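Long-range contacts in SidF, inhibitor of growth family, member 3 (PDB 4FYE), which acts as a Legionella phosphoinositide phosphatase, probably removing a phosphate group from phosphatidylinositol phosphates in membranes: residues N76-D80 / A109-K113; D388-I394 / T406-A412; V419-R423 / F719-D723; N446-D450 / I553-R557; S508-Y513 / K524-K529. The protein carries 1 engineered substitution. Residue numbers count along the deposited sequence, not the author numbering.

Contact 1: residues N76-D80 / A109-K113; sequences NNYID and AKTFK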
# COMPACT_ATOMS: atom_id res chain seq x y z
N ASN A 76 19.96 7.05 18.27
CA ASN A 76 21.09 6.67 17.41
C ASN A 76 20.74 6.66 15.94
O ASN A 76 21.51 7.18 15.16
CB ASN A 76 21.65 5.32 17.75
CG ASN A 76 22.39 5.29 19.08
OD1 ASN A 76 22.57 6.29 19.74
ND2 ASN A 76 22.76 4.12 19.49
N ASN A 77 19.59 6.10 15.56
CA ASN A 77 19.12 6.12 14.17
C ASN A 77 18.98 7.54 13.63
O ASN A 77 19.48 7.89 12.57
CB ASN A 77 17.77 5.42 14.05
CG ASN A 77 17.90 3.94 14.27
OD1 ASN A 77 19.00 3.41 14.21
ND2 ASN A 77 16.78 3.28 14.56
N TYR A 78 18.27 8.35 14.37
CA TYR A 78 18.18 9.75 14.07
C TYR A 78 19.49 10.39 13.94
O TYR A 78 19.66 11.06 12.98
CB TYR A 78 17.39 10.50 15.13
CG TYR A 78 17.14 11.91 14.68
CD1 TYR A 78 16.06 12.22 13.89
CD2 TYR A 78 18.02 12.93 15.03
CE1 TYR A 78 15.83 13.52 13.50
CE2 TYR A 78 17.78 14.21 14.65
CZ TYR A 78 16.68 14.48 13.87
OH TYR A 78 16.43 15.75 13.48
N ILE A 79 20.42 10.22 14.90
CA ILE A 79 21.71 10.89 14.77
C ILE A 79 22.41 10.48 13.44
O ILE A 79 22.78 11.32 12.63
CB ILE A 79 22.67 10.58 15.92
CG1 ILE A 79 22.10 10.84 17.34
CG2 ILE A 79 23.99 11.26 15.73
CD1 ILE A 79 21.80 12.24 17.72
N ASP A 80 22.54 9.18 13.20
CA ASP A 80 23.37 8.65 12.14
C ASP A 80 22.78 8.98 10.80
O ASP A 80 23.53 9.29 9.87
CB ASP A 80 23.48 7.11 12.24
CG ASP A 80 24.31 6.64 13.45
OD1 ASP A 80 25.06 7.44 14.06
OD2 ASP A 80 24.19 5.44 13.82
N ALA A 109 28.14 14.34 16.86
CA ALA A 109 27.25 13.16 16.91
C ALA A 109 27.72 12.22 18.05
O ALA A 109 26.88 11.78 18.88
CB ALA A 109 27.21 12.45 15.56
N LYS A 110 29.04 11.98 18.09
CA LYS A 110 29.69 11.21 19.16
C LYS A 110 29.40 11.84 20.50
O LYS A 110 29.12 11.17 21.48
CB LYS A 110 31.23 11.12 18.97
CG LYS A 110 31.70 9.98 18.07
CD LYS A 110 33.24 9.85 17.98
CE LYS A 110 33.89 9.35 19.28
NZ LYS A 110 35.39 9.33 19.23
N THR A 111 29.44 13.15 20.59
CA THR A 111 29.09 13.66 21.87
C THR A 111 27.60 13.61 22.23
O THR A 111 27.26 13.53 23.41
CB THR A 111 29.77 15.00 22.25
OG1 THR A 111 28.79 16.01 22.47
CG2 THR A 111 30.91 15.42 21.32
N PHE A 112 26.70 13.71 21.26
CA PHE A 112 25.28 13.61 21.60
C PHE A 112 24.96 12.17 21.99
O PHE A 112 24.32 11.99 23.02
CB PHE A 112 24.29 14.19 20.53
CG PHE A 112 24.03 15.69 20.70
CD1 PHE A 112 22.96 16.16 21.51
CD2 PHE A 112 24.88 16.63 20.12
CE1 PHE A 112 22.75 17.53 21.72
CE2 PHE A 112 24.66 18.00 20.31
CZ PHE A 112 23.59 18.44 21.10
N LYS A 113 25.47 11.19 21.24
CA LYS A 113 25.34 9.78 21.66
C LYS A 113 25.77 9.54 23.15
O LYS A 113 24.98 9.08 24.03
CB LYS A 113 26.10 8.83 20.72
CG LYS A 113 25.52 8.75 19.31
CD LYS A 113 26.41 7.92 18.38
CE LYS A 113 25.61 7.57 17.16
NZ LYS A 113 26.20 6.52 16.30
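Helices 71-92 and 98-119 run side by side in nearly opposite directions, at 170° and with 10.4 Å between the axes of the short segments. Ala109 marks one of the two closest points of the backbones, its CA atom 6.4 Å from the CA of Ile79. Its small methyl permits this: Ile79 CG2 comes to 3.4 Å from Ala109 CB, so the branched side chain lies almost against the backbone of the opposing helix. One turn on, Phe112 starts out toward the partner and meets Ile79, CB to CD1 at 4.2 Å, but its ring then swings off to pack against Phe155 of helix 136-163. Lys113 closes the contact. Its extended chain passes Asn76, with CG 3.9 Å from Asn76 OD1, and brushes Ile79, with CE 4.3 Å from Ile79 CG2, before its NZ forms a salt bridge of 2.7 Å with Asp80 OD1. The charged pair thus borders the apolar patch centred on Ile79, whose side chain also touches Leu152 and Phe155. Such packing is characteristic of an antiparallel helical hairpin, here joined by helix 136-163 as a third, covering helix.

Contact 2: residues D388-I394 / T406-A412; sequences DGSKAKI and TAVGYQA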
# COMPACT_ATOMS: atom_id res chain seq x y z
N ASP A 388 -9.31 4.52 -17.31
CA ASP A 388 -10.26 3.39 -17.22
C ASP A 388 -10.88 3.00 -18.54
O ASP A 388 -11.36 3.85 -19.32
CB ASP A 388 -11.31 3.51 -16.08
CG ASP A 388 -12.34 2.34 -16.10
OD1 ASP A 388 -13.12 2.22 -17.09
OD2 ASP A 388 -12.36 1.51 -15.18
N GLY A 389 -10.82 1.69 -18.79
CA GLY A 389 -11.31 1.06 -20.02
C GLY A 389 -10.62 1.51 -21.31
O GLY A 389 -11.22 1.44 -22.43
N SER A 390 -9.38 1.99 -21.20
CA SER A 390 -8.55 2.12 -22.41
C SER A 390 -7.13 1.51 -22.19
O SER A 390 -6.94 0.69 -21.26
CB SER A 390 -8.51 3.57 -22.85
OG SER A 390 -7.55 4.18 -22.04
N LYS A 391 -6.17 1.88 -23.04
CA LYS A 391 -4.84 1.25 -23.08
C LYS A 391 -3.79 2.23 -22.57
O LYS A 391 -4.03 3.42 -22.68
CB LYS A 391 -4.47 0.87 -24.51
CG LYS A 391 -5.10 -0.41 -25.02
CD LYS A 391 -4.70 -0.77 -26.46
CE LYS A 391 -5.71 -0.19 -27.45
NZ LYS A 391 -5.74 -0.95 -28.74
N ALA A 392 -2.65 1.75 -22.05
CA ALA A 392 -1.44 2.60 -21.90
C ALA A 392 -0.16 1.97 -22.41
O ALA A 392 0.04 0.78 -22.21
CB ALA A 392 -1.24 3.02 -20.46
N LYS A 393 0.72 2.76 -23.02
CA LYS A 393 1.94 2.21 -23.58
C LYS A 393 2.99 2.19 -22.52
O LYS A 393 3.30 3.21 -21.96
CB LYS A 393 2.38 3.01 -24.79
CG LYS A 393 1.27 3.03 -25.81
CD LYS A 393 1.67 3.46 -27.21
CE LYS A 393 0.51 3.12 -28.14
NZ LYS A 393 0.71 3.55 -29.55
N ILE A 394 3.53 1.01 -22.24
CA ILE A 394 4.30 0.77 -21.02
C ILE A 394 5.58 0.02 -21.33
O ILE A 394 5.77 -0.36 -22.45
CB ILE A 394 3.38 0.06 -19.96
CG1 ILE A 394 3.28 1.00 -18.83
CG2 ILE A 394 3.67 -1.43 -19.64
CD1 ILE A 394 2.36 2.12 -19.23
N THR A 406 4.79 -2.38 -24.61
CA THR A 406 3.46 -2.87 -24.95
C THR A 406 2.38 -1.93 -24.48
O THR A 406 2.48 -1.32 -23.42
CB THR A 406 3.00 -4.04 -24.03
OG1 THR A 406 4.04 -4.49 -23.17
CG2 THR A 406 2.34 -5.13 -24.78
N ALA A 407 1.27 -1.96 -25.17
CA ALA A 407 0.04 -1.38 -24.66
C ALA A 407 -0.42 -2.25 -23.50
O ALA A 407 -0.17 -3.44 -23.55
CB ALA A 407 -1.00 -1.35 -25.78
N VAL A 408 -1.03 -1.68 -22.46
CA VAL A 408 -1.63 -2.46 -21.36
C VAL A 408 -3.02 -1.89 -21.05
O VAL A 408 -3.13 -0.70 -20.83
CB VAL A 408 -0.86 -2.38 -20.03
CG1 VAL A 408 -1.68 -3.08 -18.92
CG2 VAL A 408 0.50 -3.10 -20.10
N GLY A 409 -4.06 -2.76 -20.99
CA GLY A 409 -5.45 -2.41 -20.68
C GLY A 409 -5.57 -2.01 -19.20
O GLY A 409 -4.88 -2.58 -18.35
N TYR A 410 -6.41 -1.02 -18.88
CA TYR A 410 -6.60 -0.58 -17.47
C TYR A 410 -8.07 -0.51 -17.05
O TYR A 410 -8.95 -0.17 -17.84
CB TYR A 410 -5.84 0.70 -17.19
CG TYR A 410 -5.91 1.22 -15.77
CD1 TYR A 410 -5.04 0.74 -14.77
CD2 TYR A 410 -6.84 2.22 -15.44
CE1 TYR A 410 -5.14 1.25 -13.46
CE2 TYR A 410 -6.91 2.75 -14.17
CZ TYR A 410 -6.08 2.27 -13.19
OH TYR A 410 -6.24 2.79 -11.96
N GLN A 411 -8.34 -0.92 -15.81
CA GLN A 411 -9.66 -0.79 -15.20
C GLN A 411 -9.45 -0.30 -13.78
O GLN A 411 -8.68 -0.90 -13.03
CB GLN A 411 -10.38 -2.13 -15.17
CG GLN A 411 -10.73 -2.67 -16.55
CD GLN A 411 -11.76 -3.80 -16.50
OE1 GLN A 411 -11.40 -4.98 -16.58
NE2 GLN A 411 -13.04 -3.43 -16.35
N ALA A 412 -10.14 0.77 -13.43
CA ALA A 412 -10.10 1.39 -12.15
C ALA A 412 -11.26 1.01 -11.19
O ALA A 412 -12.42 0.83 -11.59
CB ALA A 412 -10.15 2.86 -12.36
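Asp388, the first residue to leave helical geometry after helix 373-387, turns its carboxylate to the neighbouring strand, where OD2 accepts a hydrogen bond of 2.9 Å from Ala412 N. Gly389, with a positive phi, carries the chain on and donates its N to Tyr410 O at 2.8 Å; Ser390 O receives Tyr410 N at 3.0 Å, while Ser390 OG bonds back to Phe387. From here the pairing is regular and antiparallel. Lys391 faces Gly409 in a non-hydrogen-bonded pair, and its CD rests 3.8 Å from Ala407 CB. Ala392 N donates to Val408 O at 2.8 Å and Val408 N to Ala392 O at 2.7 Å. Lys393 faces Ala407, again without hydrogen bonds, and Ile394 with Thr406 forms the next hydrogen-bonded pair. Ile394 CG2 also meets Val408 CG2 at 3.6 Å, on the face covered by helix 284-311. This hairpin is therefore held chiefly by main-chain bonds, and Asp388 extends their pattern with a carboxylate just after the end of helix 373-387.

Contact 3: residues V419-R423 / F719-D723; sequences VNWFR and FEIQD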
# COMPACT_ATOMS: atom_id res chain seq x y z
N VAL A 419 -10.51 7.51 8.01
CA VAL A 419 -10.26 6.77 9.19
C VAL A 419 -9.88 7.66 10.41
O VAL A 419 -9.87 7.22 11.57
CB VAL A 419 -9.21 5.74 8.69
CG1 VAL A 419 -7.84 6.07 9.06
CG2 VAL A 419 -9.65 4.29 8.64
N ASN A 420 -9.54 8.93 10.17
CA ASN A 420 -9.07 9.77 11.28
C ASN A 420 -10.29 10.38 12.01
O ASN A 420 -11.42 9.95 11.85
CB ASN A 420 -8.12 10.85 10.79
CG ASN A 420 -8.86 11.88 9.94
OD1 ASN A 420 -8.25 12.77 9.32
ND2 ASN A 420 -10.17 11.76 9.89
N TRP A 421 -10.06 11.35 12.86
CA TRP A 421 -11.12 11.84 13.73
C TRP A 421 -12.17 12.57 12.91
O TRP A 421 -13.30 12.77 13.33
CB TRP A 421 -10.51 12.70 14.79
CG TRP A 421 -11.48 13.16 15.87
CD1 TRP A 421 -11.91 12.47 17.01
CD2 TRP A 421 -12.21 14.42 15.91
NE1 TRP A 421 -12.83 13.21 17.72
CE2 TRP A 421 -13.01 14.40 17.14
CE3 TRP A 421 -12.26 15.55 15.09
CZ2 TRP A 421 -13.83 15.47 17.50
CZ3 TRP A 421 -13.08 16.62 15.47
CH2 TRP A 421 -13.85 16.58 16.64
N PHE A 422 -11.84 12.99 11.70
CA PHE A 422 -12.76 13.72 10.88
C PHE A 422 -13.57 12.85 9.95
O PHE A 422 -14.35 13.38 9.22
CB PHE A 422 -12.09 14.91 10.17
CG PHE A 422 -11.32 15.86 11.12
CD1 PHE A 422 -11.95 16.97 11.68
CD2 PHE A 422 -9.95 15.67 11.40
CE1 PHE A 422 -11.25 17.84 12.55
CE2 PHE A 422 -9.24 16.53 12.24
CZ PHE A 422 -9.89 17.61 12.83
N ARG A 423 -13.47 11.53 10.05
CA ARG A 423 -14.01 10.61 9.03
C ARG A 423 -15.52 10.77 8.76
O ARG A 423 -16.00 10.49 7.67
CB ARG A 423 -13.65 9.11 9.37
CG ARG A 423 -14.62 8.43 10.36
CD ARG A 423 -14.10 7.12 10.97
NE ARG A 423 -13.36 7.69 12.04
CZ ARG A 423 -13.64 7.69 13.33
NH1 ARG A 423 -14.61 6.96 13.94
NH2 ARG A 423 -12.79 8.42 13.99
N PHE A 719 -0.36 7.15 13.33
CA PHE A 719 -1.83 7.11 13.37
C PHE A 719 -2.47 7.31 14.77
O PHE A 719 -2.14 6.60 15.69
CB PHE A 719 -2.33 5.78 12.81
CG PHE A 719 -3.84 5.62 12.91
CD1 PHE A 719 -4.69 6.50 12.21
CD2 PHE A 719 -4.42 4.63 13.71
CE1 PHE A 719 -6.06 6.37 12.30
CE2 PHE A 719 -5.79 4.50 13.77
CZ PHE A 719 -6.60 5.36 13.07
N GLU A 720 -3.44 8.22 14.92
CA GLU A 720 -4.10 8.34 16.22
C GLU A 720 -5.21 7.34 16.34
O GLU A 720 -6.24 7.47 15.68
CB GLU A 720 -4.66 9.70 16.41
CG GLU A 720 -3.56 10.71 16.63
CD GLU A 720 -4.08 12.13 16.57
OE1 GLU A 720 -3.53 12.91 15.75
OE2 GLU A 720 -5.05 12.45 17.32
N ILE A 721 -5.00 6.34 17.20
CA ILE A 721 -6.00 5.32 17.35
C ILE A 721 -7.32 5.98 17.80
O ILE A 721 -7.29 6.87 18.63
CB ILE A 721 -5.53 4.20 18.29
CG1 ILE A 721 -4.35 3.45 17.62
CG2 ILE A 721 -6.66 3.24 18.56
CD1 ILE A 721 -3.47 2.65 18.60
N GLN A 722 -8.45 5.57 17.19
CA GLN A 722 -9.75 6.17 17.45
C GLN A 722 -10.53 5.39 18.44
O GLN A 722 -11.24 5.97 19.22
CB GLN A 722 -10.61 6.26 16.18
CG GLN A 722 -10.10 7.32 15.20
CD GLN A 722 -9.93 8.68 15.83
OE1 GLN A 722 -8.81 9.12 16.07
NE2 GLN A 722 -11.03 9.35 16.12
N ASP A 723 -10.46 4.06 18.34
CA ASP A 723 -11.01 3.16 19.32
C ASP A 723 -9.98 2.03 19.73
O ASP A 723 -9.53 1.22 18.88
CB ASP A 723 -12.30 2.57 18.78
CG ASP A 723 -12.88 1.53 19.70
OD1 ASP A 723 -12.16 1.12 20.66
OD2 ASP A 723 -14.02 1.07 19.46
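Gln722 lies over the turn formed by residues 420-423, and more of its surface is covered by the opposite segment than that of any other residue here. Its CG lies 3.6 Å from Val419 O and its CD 4.2 Å from Asn420 C, while the end of its amide reaches the edges of both the Trp421 indole and the Arg423 guanidinium. Within the turn, Asn420 O accepts three hydrogen bonds from Arg423: from N at 3.2 Å, and from NE and NH2 at 3.0 Å each. The arginine is held further by NH1, which bonds to the carbonyl of His619. A second, apolar touch lies at the start of each segment, where Val419 CG1 packs 3.7 Å from Phe719 CE1. Phe625, which meets the Phe719 ring edge-to-face, and Arg652 of helix 652-668 border the same spot. Two irregular segments from distant parts of the chain thus meet at a type I beta turn, from Asn420 to Arg423, whose last side chain folds back onto the carbonyl of its first residue.

Contact 4: residues N446-D450 / I553-R557; sequences NQMTD and IDALR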
# COMPACT_ATOMS: atom_id res chain seq x y z
N ASN A 446 -21.33 -0.32 -6.26
CA ASN A 446 -22.03 -0.98 -7.40
C ASN A 446 -21.04 -1.77 -8.29
O ASN A 446 -21.29 -2.92 -8.68
CB ASN A 446 -22.73 0.06 -8.25
CG ASN A 446 -23.93 0.65 -7.61
OD1 ASN A 446 -24.63 -0.01 -6.81
ND2 ASN A 446 -24.23 1.91 -7.96
N GLN A 447 -19.91 -1.17 -8.60
CA GLN A 447 -18.95 -1.84 -9.48
C GLN A 447 -18.53 -3.18 -8.91
O GLN A 447 -18.61 -4.19 -9.58
CB GLN A 447 -17.72 -1.00 -9.67
CG GLN A 447 -18.03 0.35 -10.26
CD GLN A 447 -16.80 1.22 -10.41
OE1 GLN A 447 -16.05 1.45 -9.46
NE2 GLN A 447 -16.58 1.71 -11.62
N MET A 448 -18.14 -3.16 -7.64
CA MET A 448 -17.54 -4.32 -6.98
C MET A 448 -18.63 -5.33 -6.79
O MET A 448 -18.39 -6.52 -6.86
CB MET A 448 -16.96 -3.92 -5.59
CG MET A 448 -15.76 -2.98 -5.64
SD MET A 448 -14.34 -3.80 -6.40
CE MET A 448 -13.74 -4.86 -5.06
N THR A 449 -19.83 -4.87 -6.51
CA THR A 449 -20.87 -5.83 -6.41
C THR A 449 -21.20 -6.45 -7.79
O THR A 449 -21.32 -7.67 -7.88
CB THR A 449 -22.09 -5.37 -5.54
OG1 THR A 449 -23.29 -5.72 -6.21
CG2 THR A 449 -22.13 -3.88 -5.22
N ASP A 450 -21.31 -5.65 -8.85
CA ASP A 450 -21.49 -6.22 -10.23
C ASP A 450 -20.35 -7.23 -10.59
O ASP A 450 -20.64 -8.35 -11.05
CB ASP A 450 -21.69 -5.10 -11.30
CG ASP A 450 -23.09 -4.32 -11.15
OD1 ASP A 450 -24.16 -4.98 -11.19
OD2 ASP A 450 -23.14 -3.06 -11.01
N ILE A 553 -29.26 3.19 -8.56
CA ILE A 553 -29.00 1.78 -8.31
C ILE A 553 -28.81 1.50 -6.80
O ILE A 553 -29.37 0.55 -6.24
CB ILE A 553 -27.83 1.27 -9.15
CG1 ILE A 553 -28.27 1.29 -10.62
CG2 ILE A 553 -27.36 -0.10 -8.67
CD1 ILE A 553 -27.23 0.89 -11.65
N ASP A 554 -28.05 2.37 -6.17
CA ASP A 554 -27.81 2.34 -4.74
C ASP A 554 -29.09 2.20 -3.91
O ASP A 554 -29.24 1.27 -3.12
CB ASP A 554 -27.10 3.64 -4.36
CG ASP A 554 -26.10 3.45 -3.25
OD1 ASP A 554 -26.07 4.32 -2.37
OD2 ASP A 554 -25.37 2.43 -3.27
N ALA A 555 -30.02 3.14 -4.13
CA ALA A 555 -31.35 3.14 -3.51
C ALA A 555 -32.01 1.77 -3.49
O ALA A 555 -32.48 1.31 -2.44
CB ALA A 555 -32.27 4.13 -4.24
N LEU A 556 -32.02 1.14 -4.66
CA LEU A 556 -32.64 -0.17 -4.82
C LEU A 556 -31.82 -1.28 -4.18
O LEU A 556 -32.37 -2.23 -3.62
CB LEU A 556 -32.88 -0.46 -6.29
CG LEU A 556 -34.03 0.36 -6.91
CD1 LEU A 556 -33.92 0.24 -8.42
CD2 LEU A 556 -35.43 -0.04 -6.41
N ARG A 557 -30.50 -1.18 -4.24
CA ARG A 557 -29.73 -2.19 -3.53
C ARG A 557 -30.00 -2.07 -2.04
O ARG A 557 -30.18 -3.07 -1.32
CB ARG A 557 -28.24 -2.12 -3.91
CG ARG A 557 -27.88 -3.14 -5.02
CD ARG A 557 -27.01 -2.58 -6.15
NE ARG A 557 -26.61 -3.66 -7.05
CZ ARG A 557 -25.88 -3.54 -8.15
NH1 ARG A 557 -25.41 -2.37 -8.56
NH2 ARG A 557 -25.60 -4.61 -8.87
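Charge and hydrogen bonding dominate this meeting of helices 438-458 and 522-583, and Arg557 is at its centre. The arginine spans a wide gap, 12.0 Å between the axes of the short segments, which cross at 61°. Its NH2 forms a salt bridge with Asp450 OD1 at 2.8 Å, supplemented by a weak bond of 3.4 Å from NH1 to Asp450 OD2. The same NH1 donates to Asn446 OD1 at 3.0 Å. Asn446 and Asp450 sit one helical turn apart, so both can approach the edge of the guanidinium from one side of their helix. The other end of the Asn446 amide is occupied too, since ND2 bonds to His550, a turn before Ile553 on the opposing helix.

Close packing without hydrogen bonds completes the contact. Thr449 lies over one face of the guanidinium, its OG1 3.7 Å from Arg557 NH2, and Ile553 CG2 touches Asn446 OD1 at 3.3 Å.

Around this buried polar group lie mainly helices, with Val481 of a loop touching Ile553 and Arg557. Helix 482-514 packs on Ile553 through Leu484, Asn485 and Ile488, and Asn485 also makes a weak hydrogen bond to Asp450. Tyr613 of helix 590-614 hydrogen-bonds Asp554, and Tyr614 touches both Asp554 and Arg557, whereas Met448 packs on helix 626-637.

Contact 5: residues S508-Y513 / K524-K529; sequences SYFEEY and KLDQLK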
# COMPACT_ATOMS: atom_id res chain seq x y z
N SER A 508 0.68 16.99 -23.09
CA SER A 508 1.21 18.16 -23.83
C SER A 508 1.26 19.38 -22.92
O SER A 508 2.27 20.11 -22.89
CB SER A 508 0.44 18.46 -25.11
OG SER A 508 0.58 17.41 -26.04
N TYR A 509 0.18 19.61 -22.16
CA TYR A 509 0.22 20.79 -21.35
C TYR A 509 1.41 20.77 -20.40
O TYR A 509 2.06 21.79 -20.21
CB TYR A 509 -1.09 21.02 -20.62
CG TYR A 509 -0.96 22.09 -19.55
CD1 TYR A 509 -0.45 21.79 -18.29
CD2 TYR A 509 -1.34 23.40 -19.80
CE1 TYR A 509 -0.31 22.76 -17.32
CE2 TYR A 509 -1.21 24.38 -18.81
CZ TYR A 509 -0.70 24.04 -17.57
OH TYR A 509 -0.56 24.99 -16.58
N PHE A 510 1.71 19.62 -19.79
CA PHE A 510 2.86 19.59 -18.87
C PHE A 510 4.21 19.80 -19.56
O PHE A 510 5.09 20.43 -18.99
CB PHE A 510 2.89 18.32 -17.99
CG PHE A 510 4.04 18.29 -17.01
CD1 PHE A 510 5.26 17.69 -17.34
CD2 PHE A 510 3.92 18.85 -15.75
CE1 PHE A 510 6.33 17.64 -16.43
CE2 PHE A 510 4.97 18.79 -14.82
CZ PHE A 510 6.19 18.20 -15.17
N GLU A 511 4.37 19.23 -20.77
CA GLU A 511 5.58 19.37 -21.62
C GLU A 511 6.04 20.82 -21.77
O GLU A 511 7.24 21.09 -21.68
CB GLU A 511 5.40 18.73 -23.02
CG GLU A 511 5.63 17.21 -23.06
CD GLU A 511 5.12 16.51 -24.34
OE1 GLU A 511 5.30 17.08 -25.45
OE2 GLU A 511 4.55 15.40 -24.24
N GLU A 512 5.08 21.73 -21.98
CA GLU A 512 5.32 23.19 -22.07
C GLU A 512 5.51 23.82 -20.70
O GLU A 512 6.46 24.59 -20.49
CB GLU A 512 4.16 23.92 -22.77
CG GLU A 512 4.31 24.14 -24.27
CD GLU A 512 5.57 24.90 -24.68
OE1 GLU A 512 5.70 26.13 -24.40
OE2 GLU A 512 6.43 24.26 -25.33
N TYR A 513 4.59 23.51 -19.78
CA TYR A 513 4.65 24.10 -18.46
C TYR A 513 5.98 23.78 -17.82
O TYR A 513 6.56 24.60 -17.10
CB TYR A 513 3.50 23.62 -17.56
CG TYR A 513 3.53 24.27 -16.16
CD1 TYR A 513 4.34 23.75 -15.15
CD2 TYR A 513 2.76 25.41 -15.86
CE1 TYR A 513 4.39 24.32 -13.90
CE2 TYR A 513 2.79 25.98 -14.59
CZ TYR A 513 3.61 25.42 -13.62
OH TYR A 513 3.68 25.93 -12.35
N LYS A 524 1.05 28.83 -26.74
CA LYS A 524 0.69 27.40 -26.69
C LYS A 524 0.06 27.01 -25.32
O LYS A 524 -1.00 26.36 -25.27
CB LYS A 524 1.92 26.54 -27.06
CG LYS A 524 1.59 25.18 -27.69
CD LYS A 524 2.79 24.55 -28.39
CE LYS A 524 2.74 24.74 -29.92
NZ LYS A 524 2.85 26.15 -30.41
N LEU A 525 0.68 27.46 -24.23
CA LEU A 525 0.17 27.25 -22.87
C LEU A 525 -1.33 27.46 -22.68
O LEU A 525 -1.98 26.68 -21.95
CB LEU A 525 0.86 28.21 -21.91
CG LEU A 525 1.98 27.68 -21.02
CD1 LEU A 525 2.33 28.79 -20.04
CD2 LEU A 525 1.57 26.41 -20.28
N ASP A 526 -1.84 28.54 -23.28
CA ASP A 526 -3.21 28.98 -23.06
C ASP A 526 -4.24 28.16 -23.85
O ASP A 526 -5.26 27.74 -23.29
CB ASP A 526 -3.35 30.48 -23.34
CG ASP A 526 -2.97 31.34 -22.13
OD1 ASP A 526 -3.42 32.50 -22.07
OD2 ASP A 526 -2.22 30.86 -21.25
N GLN A 527 -3.96 27.95 -25.13
CA GLN A 527 -4.74 27.02 -25.95
C GLN A 527 -4.76 25.64 -25.25
O GLN A 527 -5.83 25.07 -24.97
CB GLN A 527 -4.16 26.98 -27.39
CG GLN A 527 -4.37 25.66 -28.12
CD GLN A 527 -3.09 25.12 -28.77
OE1 GLN A 527 -2.37 24.28 -28.20
NE2 GLN A 527 -2.81 25.61 -29.99
N LEU A 528 -3.59 25.11 -24.94
CA LEU A 528 -3.52 23.83 -24.23
C LEU A 528 -4.36 23.84 -22.95
O LEU A 528 -5.18 22.94 -22.73
CB LEU A 528 -2.06 23.43 -23.95
CG LEU A 528 -1.22 23.09 -25.20
CD1 LEU A 528 0.26 22.99 -24.85
CD2 LEU A 528 -1.71 21.82 -25.88
N LYS A 529 -4.19 24.85 -22.11
CA LYS A 529 -5.05 24.94 -20.95
C LYS A 529 -6.55 24.90 -21.33
O LYS A 529 -7.32 24.14 -20.73
CB LYS A 529 -4.70 26.15 -20.09
CG LYS A 529 -5.52 26.21 -18.80
CD LYS A 529 -5.14 27.36 -17.89
CE LYS A 529 -5.89 27.28 -16.57
NZ LYS A 529 -7.31 27.59 -16.85
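Two leucines of helix 522-583 provide the bumps, and helix 482-514 supplies the hollows between its side chains. Leu528 points straight across and settles among Ser508, Tyr509 and Glu512: its CD1 lies 4.0 Å from Ser508 O, 4.1 Å from Tyr509 CA and 4.2 Å from Glu512 CG. One turn earlier, Leu525 fills the next hollow, formed by Tyr509, Glu512 and Tyr513, with CD2 3.7 Å from Tyr509 CE2 and 4.3 Å from Tyr513 CB. The Tyr509 ring in turn fits against the backbone of the partner, reaching Lys529 N at 3.9 Å from its CD2 and presenting its edge to Leu528 CB. Tyr509 CA and Leu528 CA are 5.6 Å apart, while the axes of the two short segments are 9.5 Å apart at 154°. This is an antiparallel helical hairpin within a predicted coiled coil. Tyr285 of helix 284-311 packs on Tyr509 and Lys529, and Trp520 in the connecting loop touches Leu525. Across the interface no hydrogen bond is made; polar groups look elsewhere, as in the salt bridge of Lys529 with Asp533, so the two helices cohere here by apolar fit.

From the N terminus, contact 1 closes first, a short loop between helices 71-92 and 98-119, far out on the side of the molecule opposite contacts 2 and 4. Contact 2 follows in series and closes the hairpin of strands 391-399 and 402-416. Contact 3 opens just beyond that hairpin and spans 295 residues, bringing the loop between helices 701-712 and 733-741 to the loop that follows strand 402-416. Contact 4 nests inside this span and contact 5 inside contact 4; none cross. Contacts 4 and 5 use the long helix 522-583 at points whose centres lie 39 Å apart, tying it to helices 438-458 and 482-514. Contacts 2 and 4 touch lightly, Ala412 O packing 4.2 Å from Gln447 NE2.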